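Local structure of ATP-citrate lyase beta-subunit (Chlorobium limicola, 6HXJ) at residues V279-T284 with D390-A395; K11-W16 with F201-A206. The protein probably serves as the beta-subunit in the ATP- and CoA-dependent interconversion of citrate with oxaloacetate and acetyl-CoA. All coordinates share one frame; numbering follows the deposited sequence.

Contact 1 (V279-T284 with D390-A395)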
# COMPACT_ATOMS: atom_id res chain seq x y z
N VAL A 279 -6.93 -57.32 -43.97
CA VAL A 279 -7.89 -58.17 -44.69
C VAL A 279 -7.30 -58.62 -46.03
O VAL A 279 -7.29 -59.82 -46.33
CB VAL A 279 -9.27 -57.48 -44.85
CG1 VAL A 279 -10.24 -58.34 -45.66
CG2 VAL A 279 -9.87 -57.13 -43.50
N ALA A 280 -6.79 -57.65 -46.82
CA ALA A 280 -6.17 -57.86 -48.14
C ALA A 280 -4.97 -58.82 -48.06
O ALA A 280 -4.82 -59.67 -48.94
CB ALA A 280 -5.76 -56.52 -48.75
N ARG A 281 -4.16 -58.71 -46.98
CA ARG A 281 -2.98 -59.54 -46.75
C ARG A 281 -3.33 -60.93 -46.15
O ARG A 281 -2.43 -61.69 -45.79
CB ARG A 281 -1.92 -58.79 -45.92
CG ARG A 281 -1.26 -57.59 -46.64
CD ARG A 281 -0.39 -57.93 -47.84
NE ARG A 281 -1.09 -57.77 -49.11
CZ ARG A 281 -0.93 -56.74 -49.94
NH1 ARG A 281 -0.10 -55.76 -49.64
NH2 ARG A 281 -1.61 -56.70 -51.09
N GLY A 282 -4.62 -61.25 -46.09
CA GLY A 282 -5.13 -62.53 -45.61
C GLY A 282 -5.44 -62.58 -44.13
O GLY A 282 -6.18 -63.46 -43.68
N GLY A 283 -4.87 -61.63 -43.38
CA GLY A 283 -5.02 -61.52 -41.93
C GLY A 283 -6.42 -61.30 -41.40
O GLY A 283 -7.39 -61.17 -42.17
N THR A 284 -6.53 -61.31 -40.07
CA THR A 284 -7.78 -61.11 -39.33
C THR A 284 -7.58 -59.97 -38.34
O THR A 284 -6.57 -59.95 -37.61
CB THR A 284 -8.21 -62.40 -38.62
OG1 THR A 284 -7.12 -62.95 -37.88
CG2 THR A 284 -8.77 -63.44 -39.58
N ASP A 390 2.73 -50.72 -44.93
CA ASP A 390 3.69 -51.79 -45.25
C ASP A 390 4.22 -52.50 -44.02
O ASP A 390 4.87 -53.54 -44.16
CB ASP A 390 4.80 -51.34 -46.19
CG ASP A 390 4.36 -51.24 -47.64
OD1 ASP A 390 3.13 -51.38 -47.92
OD2 ASP A 390 5.24 -51.04 -48.52
N ILE A 391 3.87 -52.02 -42.81
CA ILE A 391 4.22 -52.72 -41.56
C ILE A 391 3.32 -53.94 -41.39
O ILE A 391 3.72 -54.91 -40.76
CB ILE A 391 4.26 -51.83 -40.30
CG1 ILE A 391 2.97 -50.98 -40.12
CG2 ILE A 391 5.53 -50.97 -40.30
CD1 ILE A 391 2.76 -50.39 -38.71
N VAL A 392 2.11 -53.92 -42.02
CA VAL A 392 1.14 -55.01 -42.02
C VAL A 392 1.76 -56.23 -42.75
O VAL A 392 1.55 -57.36 -42.32
CB VAL A 392 -0.21 -54.55 -42.63
CG1 VAL A 392 -1.13 -55.71 -42.97
CG2 VAL A 392 -0.92 -53.54 -41.73
N ASP A 393 2.57 -55.98 -43.78
CA ASP A 393 3.24 -57.04 -44.55
C ASP A 393 4.30 -57.71 -43.69
O ASP A 393 4.31 -58.94 -43.56
CB ASP A 393 3.87 -56.48 -45.85
CG ASP A 393 2.95 -55.67 -46.79
OD1 ASP A 393 1.73 -55.57 -46.51
OD2 ASP A 393 3.47 -55.12 -47.80
N LEU A 394 5.15 -56.88 -43.06
CA LEU A 394 6.22 -57.29 -42.16
C LEU A 394 5.69 -58.12 -41.00
O LEU A 394 6.35 -59.07 -40.55
CB LEU A 394 6.96 -56.05 -41.65
CG LEU A 394 8.17 -55.62 -42.49
CD1 LEU A 394 7.78 -55.08 -43.86
CD2 LEU A 394 8.95 -54.58 -41.77
N ALA A 395 4.46 -57.79 -40.55
CA ALA A 395 3.76 -58.47 -39.47
C ALA A 395 3.18 -59.81 -39.95
O ALA A 395 3.27 -60.80 -39.22
CB ALA A 395 2.66 -57.58 -38.93
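Arg281 reaches across to Asp393 with both the aliphatic middle and the charged end of its side chain. Its CD lies 3.4 Å from Asp393 OD1, and its CG comes within 3.6 Å of that same oxygen. The guanidinium approaches OD1 with its edge, nearly in plane, but Arg281 NH1 stays 3.6 Å from Asp393 OD1, a long salt bridge with no hydrogen bond. The guanidinium and carboxylate planes are turned 59° apart, so the two groups do not form the coplanar two-bond pairing. Nearer the backbone, Arg281 CG touches Val392 CG1 at 4.1 Å, the side chains meeting at about a right angle. With CG anti to the carbonyl carbon (chi1 -67°) and further bends at chi2 and chi3, the arginine bends round the aspartate oxygen instead of extending past it.

The contact joins the C-terminal end of helix 268-280 to helix 391-397 in the alpha/beta fold of the citrate-binding part of the chain; helix 268-280 makes the beta-alpha-beta crossover between parallel strands 261-266 and 287-292. Were Asp393 replaced by an alanine, the Arg281 guanidinium would probably lose its acidic mate here and its bent chain be freer to swing away from Val392. A second acid, Asp390, holds OD1 5.7 Å from Arg281 NH1, too far for contact but close enough perhaps to add to the negative field.

Arg281 is placed by the end of its helix, where Gly282 N bonds to Val279 O and Gly282 takes a positive phi of 91° that calls for glycine. Val392 is buried against Tyr274, Ala277 and Val278 of helix 268-280, while Ile391 and Ala395 seat helix 391-397 on Ile317 of strand 315-318. Arg281 also packs on a polar side chain of a chain of another protein in the assembly.

Contact 2 (K11-W16 with F201-A206)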
# COMPACT_ATOMS: atom_id res chain seq x y z
N LYS A 11 -42.65 -40.00 -30.79
CA LYS A 11 -42.77 -38.78 -30.01
C LYS A 11 -42.66 -37.54 -30.92
O LYS A 11 -43.46 -36.62 -30.78
CB LYS A 11 -41.73 -38.75 -28.89
CG LYS A 11 -41.60 -37.41 -28.19
CD LYS A 11 -40.93 -37.52 -26.83
CE LYS A 11 -40.13 -36.27 -26.52
NZ LYS A 11 -40.05 -36.02 -25.06
N LEU A 12 -41.70 -37.55 -31.86
CA LEU A 12 -41.48 -36.44 -32.80
C LEU A 12 -42.58 -36.37 -33.80
O LEU A 12 -42.93 -35.30 -34.25
CB LEU A 12 -40.15 -36.59 -33.50
CG LEU A 12 -38.98 -36.80 -32.56
CD1 LEU A 12 -37.69 -36.47 -33.25
CD2 LEU A 12 -39.13 -35.96 -31.29
N PHE A 13 -43.12 -37.52 -34.17
CA PHE A 13 -44.24 -37.55 -35.08
C PHE A 13 -45.37 -36.83 -34.40
O PHE A 13 -45.89 -35.87 -34.94
CB PHE A 13 -44.65 -38.97 -35.38
CG PHE A 13 -43.77 -39.65 -36.37
CD1 PHE A 13 -42.68 -38.99 -36.92
CD2 PHE A 13 -44.03 -40.95 -36.77
CE1 PHE A 13 -41.86 -39.63 -37.84
CE2 PHE A 13 -43.22 -41.58 -37.70
CZ PHE A 13 -42.13 -40.92 -38.23
N ASN A 14 -45.68 -37.27 -33.17
CA ASN A 14 -46.70 -36.69 -32.31
C ASN A 14 -46.54 -35.19 -32.24
O ASN A 14 -47.50 -34.46 -32.49
CB ASN A 14 -46.54 -37.28 -30.93
CG ASN A 14 -47.80 -37.78 -30.36
OD1 ASN A 14 -48.57 -38.50 -31.00
ND2 ASN A 14 -48.11 -37.27 -29.18
N LYS A 15 -45.33 -34.73 -31.95
CA LYS A 15 -44.99 -33.32 -31.87
C LYS A 15 -45.42 -32.54 -33.12
O LYS A 15 -46.00 -31.46 -33.00
CB LYS A 15 -43.47 -33.19 -31.64
CG LYS A 15 -42.95 -31.79 -31.73
CD LYS A 15 -41.61 -31.68 -31.05
CE LYS A 15 -40.81 -30.57 -31.65
NZ LYS A 15 -39.47 -30.45 -31.02
N TRP A 16 -45.16 -33.08 -34.31
CA TRP A 16 -45.51 -32.40 -35.56
C TRP A 16 -46.86 -32.86 -36.11
O TRP A 16 -47.14 -32.69 -37.29
CB TRP A 16 -44.36 -32.52 -36.58
CG TRP A 16 -43.13 -31.82 -36.10
CD1 TRP A 16 -42.14 -32.35 -35.32
CD2 TRP A 16 -42.88 -30.41 -36.17
NE1 TRP A 16 -41.24 -31.37 -34.97
CE2 TRP A 16 -41.69 -30.16 -35.45
CE3 TRP A 16 -43.56 -29.33 -36.76
CZ2 TRP A 16 -41.18 -28.87 -35.30
CZ3 TRP A 16 -43.05 -28.06 -36.60
CH2 TRP A 16 -41.87 -27.84 -35.89
N PHE A 201 -55.88 -42.09 -39.93
CA PHE A 201 -54.58 -42.54 -40.40
C PHE A 201 -53.66 -42.89 -39.21
O PHE A 201 -53.84 -42.36 -38.11
CB PHE A 201 -53.92 -41.43 -41.22
CG PHE A 201 -54.39 -41.23 -42.64
CD1 PHE A 201 -55.46 -40.40 -42.93
CD2 PHE A 201 -53.70 -41.81 -43.71
CE1 PHE A 201 -55.86 -40.18 -44.25
CE2 PHE A 201 -54.10 -41.59 -45.03
CZ PHE A 201 -55.18 -40.78 -45.29
N ALA A 202 -52.68 -43.77 -39.44
CA ALA A 202 -51.67 -44.18 -38.45
C ALA A 202 -50.39 -44.61 -39.13
O ALA A 202 -50.41 -45.39 -40.08
CB ALA A 202 -52.20 -45.30 -37.56
N ALA A 203 -49.26 -44.13 -38.60
CA ALA A 203 -47.91 -44.48 -39.05
C ALA A 203 -47.55 -45.72 -38.25
O ALA A 203 -47.30 -45.62 -37.05
CB ALA A 203 -46.95 -43.36 -38.73
N LEU A 204 -47.63 -46.90 -38.89
CA LEU A 204 -47.39 -48.15 -38.18
C LEU A 204 -45.90 -48.43 -37.91
O LEU A 204 -45.56 -48.67 -36.74
CB LEU A 204 -48.08 -49.32 -38.88
CG LEU A 204 -49.31 -49.90 -38.19
CD1 LEU A 204 -50.32 -48.83 -37.78
CD2 LEU A 204 -49.95 -50.95 -39.05
N ASP A 205 -45.01 -48.39 -38.94
CA ASP A 205 -43.56 -48.64 -38.78
C ASP A 205 -42.79 -47.38 -39.06
O ASP A 205 -42.70 -46.94 -40.20
CB ASP A 205 -43.04 -49.79 -39.66
CG ASP A 205 -43.58 -51.18 -39.32
OD1 ASP A 205 -43.51 -51.58 -38.13
OD2 ASP A 205 -44.00 -51.90 -40.27
N ALA A 206 -42.19 -46.80 -38.00
CA ALA A 206 -41.45 -45.55 -38.09
C ALA A 206 -39.94 -45.75 -37.99
O ALA A 206 -39.41 -46.02 -36.90
CB ALA A 206 -41.92 -44.61 -36.99
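Phe13 carries the whole contact from the helix side, pressing the CE2 corner of its ring towards two alanine methyls. Ala206 CB is the nearer, 3.4 Å from Phe13 CE2, and also lies 3.9 Å from Phe13 CZ. Ala203 CB is more loosely placed, 4.3 Å from Phe13 CE2. Both methyls approach the ring obliquely. A chi1 of -78° sets CG beside the backbone N, and the ring stands out from the helix towards the strand, bridging backbones whose closest CA atoms, those of Phe13 and Ala203, are 8.8 Å apart.

Here helix 6-15 packs on strand 200-210 of the antiparallel sheet in the ATP-grasp domain. A regular strand would turn residues three apart to opposite faces; the break at Leu204 and Asp205 lets Ala203 and Ala206 both point at the ring. Val20 and Ile187 extend this apolar core around Phe13.

Whereas Phe13, Ala203 and Ala206 are buried, Asn14 and Lys15 on the same helix are exposed. Lys15 forms salt bridges with Glu182 and Asp220, and Lys11 one with Asp222. In the break of the strand, the CB of Asp205 points away from the helix, and its carboxylate forms a salt bridge with Lys50.

In the fold
Contact 2 closes before contact 1 opens, so the two follow in series along the chain. They lie on opposite sides of its centre, with their own centres 49 Å apart and nearest atoms about 32 Å apart, and share no helix, strand or sheet. Contact 2 packs helix 6-15 on the six-stranded antiparallel sheet of the ATP-grasp domain. Contact 1 joins two helices packed with the mixed sheet of the citrate-binding part. Contact 2 is buried and apolar, and no other chain touches its segments; contact 1 is partly buried, and a chain of another protein packs against it. The two contacts thus belong to different parts of the subunit.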